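Local coordinates for protein D-glycerate 2-kinase (Thermotoga maritima, PDB 2B8N) that phosphorylates D-glycerate to 2-phosphoglycerate at the expense of ATP, with magnesium as cofactor, in the breakdown of serine through 3-hydroxypyruvate, at residues L47-V52 and T128-L133; R38-T43 and A65-E70; I53-G58 and K78-T83. One frame throughout, in Å; residues are numbered along the deposited sequence.

Interaction 1. Residues L47-V52 and T128-L133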
loop_
_atom_site.group_PDB
_atom_site.type_symbol
_atom_site.label_atom_id
_atom_site.label_comp_id
_atom_site.label_asym_id
_atom_site.label_seq_id
_atom_site.Cartn_x
_atom_site.Cartn_y
_atom_site.Cartn_z
ATOM N N LEU A 47 -0.902 -10.071 21.588
ATOM C CA LEU A 47 0.267 -10.939 21.372
ATOM C C LEU A 47 1.186 -11.136 22.611
ATOM O O LEU A 47 2.013 -12.034 22.604
ATOM C CB LEU A 47 1.052 -10.453 20.138
ATOM C CG LEU A 47 0.202 -10.238 18.864
ATOM C CD1 LEU A 47 1.043 -9.750 17.718
ATOM C CD2 LEU A 47 -0.533 -11.495 18.433
ATOM N N ASN A 48 1.025 -10.322 23.658
ATOM C CA ASN A 48 1.786 -10.450 24.908
ATOM C C ASN A 48 3.319 -10.561 24.720
ATOM O O ASN A 48 3.961 -11.544 25.133
ATOM C CB ASN A 48 1.254 -11.615 25.736
ATOM C CG ASN A 48 -0.147 -11.368 26.254
ATOM O OD1 ASN A 48 -0.665 -10.253 26.204
ATOM N ND2 ASN A 48 -0.767 -12.414 26.765
ATOM N N LEU A 49 3.904 -9.539 24.112
ATOM C CA LEU A 49 5.307 -9.582 23.789
ATOM C C LEU A 49 6.167 -9.099 24.963
ATOM O O LEU A 49 5.735 -8.275 25.768
ATOM C CB LEU A 49 5.592 -8.776 22.520
ATOM C CG LEU A 49 4.896 -9.258 21.241
ATOM C CD1 LEU A 49 5.466 -8.534 20.009
ATOM C CD2 LEU A 49 4.982 -10.780 21.083
ATOM N N ASP A 50 7.376 -9.659 25.048
ATOM C CA ASP A 50 8.344 -9.339 26.088
ATOM C C ASP A 50 9.757 -9.325 25.523
ATOM O O ASP A 50 10.021 -9.967 24.481
ATOM C CB ASP A 50 8.260 -10.397 27.185
ATOM C CG ASP A 50 7.026 -10.249 28.039
ATOM O OD1 ASP A 50 6.855 -9.158 28.634
ATOM O OD2 ASP A 50 6.235 -11.218 28.138
ATOM N N ARG A 51 10.662 -8.616 26.208
ATOM C CA ARG A 51 12.082 -8.573 25.815
ATOM C C ARG A 51 12.242 -8.134 24.355
ATOM O O ARG A 51 12.908 -8.819 23.579
ATOM C CB ARG A 51 12.713 -9.961 25.967
ATOM C CG ARG A 51 12.698 -10.537 27.342
ATOM C CD ARG A 51 13.423 -11.860 27.351
ATOM N NE ARG A 51 14.421 -11.858 28.410
ATOM C CZ ARG A 51 15.743 -11.769 28.247
ATOM N NH1 ARG A 51 16.288 -11.687 27.046
ATOM N NH2 ARG A 51 16.524 -11.764 29.320
ATOM N N VAL A 52 11.628 -6.997 24.014
ATOM C CA VAL A 52 11.398 -6.584 22.630
ATOM C C VAL A 52 12.493 -5.616 22.141
ATOM O O VAL A 52 12.869 -4.672 22.844
ATOM C CB VAL A 52 9.936 -5.943 22.462
ATOM C CG1 VAL A 52 9.676 -5.465 21.057
ATOM C CG2 VAL A 52 8.826 -6.925 22.892
ATOM N N THR A 128 12.763 -11.156 21.370
ATOM C CA THR A 128 11.801 -11.013 20.284
ATOM C C THR A 128 12.027 -9.678 19.549
ATOM O O THR A 128 12.157 -8.620 20.183
ATOM C CB THR A 128 10.344 -11.099 20.839
ATOM O OG1 THR A 128 10.104 -12.409 21.376
ATOM C CG2 THR A 128 9.297 -10.817 19.765
ATOM N N VAL A 129 12.114 -9.745 18.212
ATOM C CA VAL A 129 12.130 -8.550 17.380
ATOM C C VAL A 129 10.691 -8.256 16.938
ATOM O O VAL A 129 9.989 -9.136 16.385
ATOM C CB VAL A 129 13.089 -8.664 16.178
ATOM C CG1 VAL A 129 12.937 -7.478 15.292
ATOM C CG2 VAL A 129 14.538 -8.746 16.673
ATOM N N LEU A 130 10.248 -7.036 17.248
ATOM C CA LEU A 130 8.948 -6.545 16.832
ATOM C C LEU A 130 9.142 -5.762 15.536
ATOM O O LEU A 130 9.603 -4.617 15.560
ATOM C CB LEU A 130 8.349 -5.670 17.948
ATOM C CG LEU A 130 7.091 -4.891 17.544
ATOM C CD1 LEU A 130 6.001 -5.859 17.015
ATOM C CD2 LEU A 130 6.576 -3.987 18.698
ATOM N N PHE A 131 8.816 -6.404 14.413
ATOM C CA PHE A 131 9.104 -5.861 13.091
ATOM C C PHE A 131 7.887 -5.148 12.536
ATOM O O PHE A 131 6.946 -5.781 12.079
ATOM C CB PHE A 131 9.569 -6.993 12.181
ATOM C CG PHE A 131 10.179 -6.532 10.877
ATOM C CD1 PHE A 131 10.996 -5.409 10.814
ATOM C CD2 PHE A 131 9.954 -7.250 9.716
ATOM C CE1 PHE A 131 11.560 -4.997 9.604
ATOM C CE2 PHE A 131 10.516 -6.852 8.505
ATOM C CZ PHE A 131 11.315 -5.722 8.449
ATOM N N LEU A 132 7.909 -3.820 12.599
ATOM C CA LEU A 132 6.767 -2.975 12.177
ATOM C C LEU A 132 6.997 -2.502 10.748
ATOM O O LEU A 132 7.890 -1.656 10.485
ATOM C CB LEU A 132 6.612 -1.769 13.123
ATOM C CG LEU A 132 6.425 -2.102 14.603
ATOM C CD1 LEU A 132 6.605 -0.872 15.477
ATOM C CD2 LEU A 132 5.083 -2.739 14.853
ATOM N N LEU A 133 6.224 -3.059 9.821
ATOM C CA LEU A 133 6.516 -2.871 8.403
ATOM C C LEU A 133 5.375 -2.207 7.643
ATOM O O LEU A 133 4.212 -2.586 7.792
ATOM C CB LEU A 133 6.879 -4.222 7.782
ATOM C CG LEU A 133 7.438 -4.289 6.358
ATOM C CD1 LEU A 133 8.726 -3.496 6.160
ATOM C CD2 LEU A 133 7.649 -5.751 5.993
HETATM O O HOH W 1 10.802 -12.489 24.126
#
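V52 lays its CG1 methyl against the CB of L130, 3.4 Å away, the two side chains crossing obliquely. CG1 of V52 stands anti to the backbone N (chi1 178°), which carries it along the strand direction toward L130. L49 adds a second apolar touch from the loop: its CD1 lies 4.1 Å from CD1 of L130, and the two leucines cross at about a right angle, methyl tip to methyl tip. L130 thus meets V52 through its base and L49 through one branch, while its CD2 branch packs on A68 of helix 61-72.

Next to this patch the backbones lock together at the start of a parallel strand pair. V52 and T128 form the bridge, with CA atoms 5.0 Å apart. T128 N donates to R51 O over 3.2 Å, nearly straight at the hydrogen (164°) but approaching from above the carbonyl plane. The CA of V52 in turn points its hydrogen at T128 O, 3.3 Å away, and the same carbonyl is bonded to the backbone of I53, so T128 is held from both its N and its O. A water bridges the two segments: it accepts from T128 OG1 at 2.8 Å and donates to D50 O at 2.7 Å, spanning two oxygens too far apart to bond directly. R51 turns its guanidinium away from this strand to a salt bridge with D127.

The contact therefore divides by chemistry: direct polar bonding between the segments is made by main-chain atoms, the threonine hydroxyl reaches the loop through water, and the buried side is purely aliphatic, so alignment comes from the backbone and close fit from L49, V52 and L130.

Interaction 2. Residues R38-T43 and A65-E70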
loop_
_atom_site.group_PDB
_atom_site.type_symbol
_atom_site.label_atom_id
_atom_site.label_comp_id
_atom_site.label_asym_id
_atom_site.label_seq_id
_atom_site.Cartn_x
_atom_site.Cartn_y
_atom_site.Cartn_z
ATOM N N ARG A 38 -4.224 3.002 15.431
ATOM C CA ARG A 38 -5.308 2.124 15.730
ATOM C C ARG A 38 -4.985 0.671 15.292
ATOM O O ARG A 38 -5.369 -0.285 15.981
ATOM C CB ARG A 38 -6.592 2.675 15.088
ATOM C CG ARG A 38 -7.769 1.703 15.096
ATOM C CD ARG A 38 -9.121 2.387 15.089
ATOM N NE ARG A 38 -10.133 1.467 14.578
ATOM C CZ ARG A 38 -11.298 1.839 14.062
ATOM N NH1 ARG A 38 -11.629 3.122 13.993
ATOM N NH2 ARG A 38 -12.142 0.931 13.612
ATOM N N ALA A 39 -4.284 0.490 14.171
ATOM C CA ALA A 39 -4.025 -0.878 13.661
ATOM C C ALA A 39 -3.161 -1.687 14.613
ATOM O O ALA A 39 -3.395 -2.893 14.836
ATOM C CB ALA A 39 -3.369 -0.832 12.277
ATOM N N VAL A 40 -2.158 -1.002 15.149
ATOM C CA VAL A 40 -1.229 -1.581 16.107
ATOM C C VAL A 40 -1.942 -1.887 17.426
ATOM O O VAL A 40 -1.915 -3.015 17.915
ATOM C CB VAL A 40 -0.034 -0.622 16.351
ATOM C CG1 VAL A 40 0.812 -1.073 17.535
ATOM C CG2 VAL A 40 0.826 -0.547 15.099
ATOM N N LYS A 41 -2.579 -0.876 17.993
ATOM C CA LYS A 41 -3.219 -1.015 19.310
ATOM C C LYS A 41 -4.320 -2.091 19.343
ATOM O O LYS A 41 -4.533 -2.729 20.376
ATOM C CB LYS A 41 -3.774 0.343 19.788
ATOM C CG LYS A 41 -2.730 1.265 20.433
ATOM C CD LYS A 41 -3.193 2.717 20.446
ATOM C CE LYS A 41 -2.228 3.646 21.223
ATOM N NZ LYS A 41 -2.698 5.080 21.254
ATOM N N GLU A 42 -5.003 -2.302 18.218
ATOM C CA GLU A 42 -6.024 -3.356 18.125
ATOM C C GLU A 42 -5.448 -4.767 17.945
ATOM O O GLU A 42 -6.192 -5.729 18.067
ATOM C CB GLU A 42 -7.020 -3.048 17.007
ATOM C CG GLU A 42 -7.880 -1.849 17.329
ATOM C CD GLU A 42 -8.964 -1.577 16.304
ATOM O OE1 GLU A 42 -8.975 -2.237 15.234
ATOM O OE2 GLU A 42 -9.804 -0.690 16.578
ATOM N N THR A 43 -4.141 -4.877 17.674
ATOM C CA THR A 43 -3.463 -6.169 17.507
ATOM C C THR A 43 -2.400 -6.499 18.578
ATOM O O THR A 43 -2.452 -7.567 19.216
ATOM C CB THR A 43 -2.751 -6.218 16.154
ATOM O OG1 THR A 43 -3.689 -5.964 15.101
ATOM C CG2 THR A 43 -2.097 -7.581 15.948
ATOM N N ALA A 65 5.707 2.877 15.313
ATOM C CA ALA A 65 6.631 2.749 16.440
ATOM C C ALA A 65 6.048 3.439 17.677
ATOM O O ALA A 65 5.958 2.840 18.734
ATOM C CB ALA A 65 7.992 3.338 16.105
ATOM N N LYS A 66 5.630 4.693 17.535
ATOM C CA LYS A 66 5.014 5.410 18.639
ATOM C C LYS A 66 3.857 4.640 19.292
ATOM O O LYS A 66 3.735 4.647 20.518
ATOM C CB LYS A 66 4.489 6.764 18.184
ATOM C CG LYS A 66 3.781 7.537 19.292
ATOM C CD LYS A 66 3.482 8.959 18.872
ATOM C CE LYS A 66 2.541 9.631 19.868
ATOM N NZ LYS A 66 1.190 9.017 19.809
ATOM N N ALA A 67 2.998 4.015 18.485
ATOM C CA ALA A 67 1.866 3.251 19.027
ATOM C C ALA A 67 2.300 1.984 19.796
ATOM O O ALA A 67 1.715 1.645 20.810
ATOM C CB ALA A 67 0.869 2.907 17.919
ATOM N N ALA A 68 3.341 1.310 19.322
ATOM C CA ALA A 68 3.924 0.147 19.998
ATOM C C ALA A 68 4.566 0.516 21.334
ATOM O O ALA A 68 4.469 -0.224 22.308
ATOM C CB ALA A 68 4.960 -0.490 19.105
ATOM N N TYR A 69 5.242 1.654 21.364
ATOM C CA TYR A 69 5.838 2.141 22.590
ATOM C C TYR A 69 4.770 2.319 23.661
ATOM O O TYR A 69 4.936 1.895 24.818
ATOM C CB TYR A 69 6.537 3.469 22.328
ATOM C CG TYR A 69 7.201 4.037 23.534
ATOM C CD1 TYR A 69 8.155 3.309 24.227
ATOM C CD2 TYR A 69 6.875 5.302 23.993
ATOM C CE1 TYR A 69 8.772 3.835 25.348
ATOM C CE2 TYR A 69 7.481 5.833 25.092
ATOM C CZ TYR A 69 8.421 5.100 25.765
ATOM O OH TYR A 69 9.022 5.645 26.859
ATOM N N GLU A 70 3.662 2.933 23.252
ATOM C CA GLU A 70 2.540 3.191 24.158
ATOM C C GLU A 70 1.897 1.898 24.657
ATOM O O GLU A 70 1.469 1.839 25.801
ATOM C CB GLU A 70 1.493 4.095 23.499
ATOM C CG GLU A 70 1.986 5.524 23.279
ATOM C CD GLU A 70 1.016 6.399 22.509
ATOM O OE1 GLU A 70 -0.106 5.937 22.202
ATOM O OE2 GLU A 70 1.395 7.554 22.207
#
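One carboxylate, that of E70, takes a different lysine on each of its oxygens, and the lysines come from different helices. The result is a salt-bridge network pinning helix 36-41 to helix 61-72, two helices of the α/β domain whose central sheet is parallel. K41 reaches across from the first helix: its CG is anti to the carbonyl carbon (chi1 -82°) and the chain runs extended from there, so that NZ arrives 2.9 Å from E70 OE1, nearly along the C-O axis of that oxygen. K66, one helical turn before E70 in its own helix, brings NZ to 2.8 Å from E70 OE2, but from above the carboxylate plane.

The two ammonium groups, K41 NZ and K66 NZ, remain 5.7 Å apart, with the glutamate between them; such flanking would probably favour its charged form. D37 supplies K41 NZ with a second acidic partner and so probably offsets part of the positive charge.

Inward of these charges a valine of the first helix meets alanines of the second. The CB of V40 stands 4.0 Å from CB of A67, and V40 CG1, anti to its own backbone N, lies 3.9 Å from the backbone N of A68. The small alanine side chain is consistent with the close approach of the backbones, the CA atoms of V40 and A67 being 6.4 Å apart. V40 also touches I260 of the edge strand 255-261, whereas A68 rests on L54 of strand 52-57. Back on the first segment, T43 turns its hydroxyl toward the preceding turn, where OG1 donates to A39 O over 3.1 Å, nearly along the C=O axis.

Interaction 3. Residues I53-G58 and K78-T83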
loop_
_atom_site.group_PDB
_atom_site.type_symbol
_atom_site.label_atom_id
_atom_site.label_comp_id
_atom_site.label_asym_id
_atom_site.label_seq_id
_atom_site.Cartn_x
_atom_site.Cartn_y
_atom_site.Cartn_z
ATOM N N ILE A 53 13.035 -5.911 20.961
ATOM C CA ILE A 53 13.790 -4.960 20.171
ATOM C C ILE A 53 12.857 -4.576 19.032
ATOM O O ILE A 53 12.435 -5.414 18.263
ATOM C CB ILE A 53 15.114 -5.554 19.628
ATOM C CG1 ILE A 53 16.130 -5.751 20.772
ATOM C CG2 ILE A 53 15.726 -4.630 18.558
ATOM C CD1 ILE A 53 15.777 -6.820 21.767
ATOM N N LEU A 54 12.537 -3.295 18.944
ATOM C CA LEU A 54 11.565 -2.795 17.973
ATOM C C LEU A 54 12.327 -2.250 16.766
ATOM O O LEU A 54 13.236 -1.405 16.918
ATOM C CB LEU A 54 10.674 -1.723 18.623
ATOM C CG LEU A 54 9.666 -0.900 17.804
ATOM C CD1 LEU A 54 8.619 -0.245 18.744
ATOM C CD2 LEU A 54 10.358 0.163 16.919
ATOM N N VAL A 55 11.977 -2.780 15.588
ATOM C CA VAL A 55 12.491 -2.317 14.310
ATOM C C VAL A 55 11.301 -1.948 13.406
ATOM O O VAL A 55 10.470 -2.811 13.047
ATOM C CB VAL A 55 13.363 -3.390 13.634
ATOM C CG1 VAL A 55 13.837 -2.912 12.250
ATOM C CG2 VAL A 55 14.575 -3.731 14.510
ATOM N N ALA A 56 11.226 -0.664 13.043
ATOM C CA ALA A 56 10.095 -0.153 12.265
ATOM C C ALA A 56 10.657 0.463 11.021
ATOM O O ALA A 56 11.497 1.365 11.113
ATOM C CB ALA A 56 9.275 0.861 13.052
ATOM N N VAL A 57 10.196 -0.050 9.870
ATOM C CA VAL A 57 10.661 0.371 8.547
ATOM C C VAL A 57 9.451 0.597 7.661
ATOM O O VAL A 57 8.579 -0.252 7.577
ATOM C CB VAL A 57 11.578 -0.693 7.902
ATOM C CG1 VAL A 57 11.818 -0.397 6.431
ATOM C CG2 VAL A 57 12.877 -0.732 8.605
ATOM N N GLY A 58 9.411 1.739 7.002
ATOM C CA GLY A 58 8.326 2.037 6.074
ATOM C C GLY A 58 7.937 3.500 6.127
ATOM O O GLY A 58 8.474 4.267 6.948
ATOM N N LYS A 78 15.239 -1.519 23.081
ATOM C CA LYS A 78 15.845 -0.675 22.058
ATOM C C LYS A 78 14.843 -0.531 20.913
ATOM O O LYS A 78 14.145 -1.484 20.568
ATOM C CB LYS A 78 17.154 -1.283 21.531
ATOM C CG LYS A 78 18.357 -0.318 21.592
ATOM C CD LYS A 78 18.223 0.870 20.620
ATOM C CE LYS A 78 18.273 2.255 21.342
ATOM N NZ LYS A 78 16.912 2.765 21.793
ATOM N N GLY A 79 14.763 0.667 20.352
ATOM C CA GLY A 79 13.917 0.929 19.201
ATOM C C GLY A 79 14.655 1.711 18.125
ATOM O O GLY A 79 15.494 2.587 18.412
ATOM N N VAL A 80 14.330 1.390 16.879
ATOM C CA VAL A 80 14.923 2.054 15.723
ATOM C C VAL A 80 13.870 2.225 14.621
ATOM O O VAL A 80 13.014 1.360 14.404
ATOM C CB VAL A 80 16.170 1.299 15.208
ATOM C CG1 VAL A 80 15.788 -0.087 14.705
ATOM C CG2 VAL A 80 16.900 2.088 14.127
ATOM N N VAL A 81 13.941 3.377 13.952
ATOM C CA VAL A 81 12.937 3.829 12.998
ATOM C C VAL A 81 13.656 4.307 11.731
ATOM O O VAL A 81 14.556 5.152 11.804
ATOM C CB VAL A 81 12.113 4.986 13.632
ATOM C CG1 VAL A 81 11.257 5.720 12.599
ATOM C CG2 VAL A 81 11.255 4.451 14.798
ATOM N N VAL A 82 13.276 3.729 10.579
ATOM C CA VAL A 82 13.745 4.191 9.254
ATOM C C VAL A 82 12.517 4.530 8.380
ATOM O O VAL A 82 11.659 3.681 8.152
ATOM C CB VAL A 82 14.623 3.138 8.527
ATOM C CG1 VAL A 82 15.267 3.746 7.271
ATOM C CG2 VAL A 82 15.697 2.605 9.432
ATOM N N THR A 83 12.418 5.759 7.899
ATOM C CA THR A 83 11.262 6.149 7.082
ATOM C C THR A 83 11.743 7.092 5.974
ATOM O O THR A 83 12.935 7.337 5.852
ATOM C CB THR A 83 10.093 6.728 7.972
ATOM O OG1 THR A 83 8.866 6.792 7.229
ATOM C CG2 THR A 83 10.422 8.108 8.515
#
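Strands 52-57 and 76-84 are the two parallel strands of a beta-alpha-beta unit, joined by helix 61-72; the axes of segments 53-57 and 78-83 approach to 4.8 Å at an angle of 4°. The tightly packed part is the buried backbone with its aliphatic faces: L54 O accepts from V80 N, V80 O from A56 N and A56 O from V82 N, each N-to-O distance being 3.0 Å. V55 and V80 lie side by side on the face toward helix 107-120, with V55 CG2 3.8 Å from V80 CG1. L54, A56 and V81 occupy the other face, against helix 61-72.

At the far end G58 N still bonds to V82 O, and a side chain adds one more bond: T83 OG1, anti to its own backbone N (chi1 -166°), donates in the carbonyl plane, on a lone pair, to G58 O at 2.6 Å. An alanine here would lose that hydroxyl and would probably let the carbonyl of G58 shift, loosening G58 just after strand 52-57.

At the opposite end the backbone bonding runs on to L54 N, 2.9 Å from K78 O; what loosens there is the side chain of K78, partly exposed, which leads away from segment 53-58 and bonds through NZ to the backbone O of D94.

In the fold
From the N terminus the chain passes 38-43, then 47-52 and directly 53-58, before helix 61-72 brings 65-70 back to 38-43 and closes the loop of interaction 2. Strand 76-84 next closes interaction 3, whose loop crosses that of interaction 2. Not until 128-133 does interaction 1 close; its loop encloses interaction 3 whole and crosses interaction 2. Interactions 1 and 3 share one parallel sheet, strand 52-57 lying between 76-84 and 128-133 in the order 3-2-1-4-5-6 familiar from Rossmann-like folds. Interaction 2 sits over it: A65 and A68 pack on L54, A65 also on V81, and both meet L132, tying helix 61-72 to all three strands, while interaction 2 joins helix 36-41 to that helix.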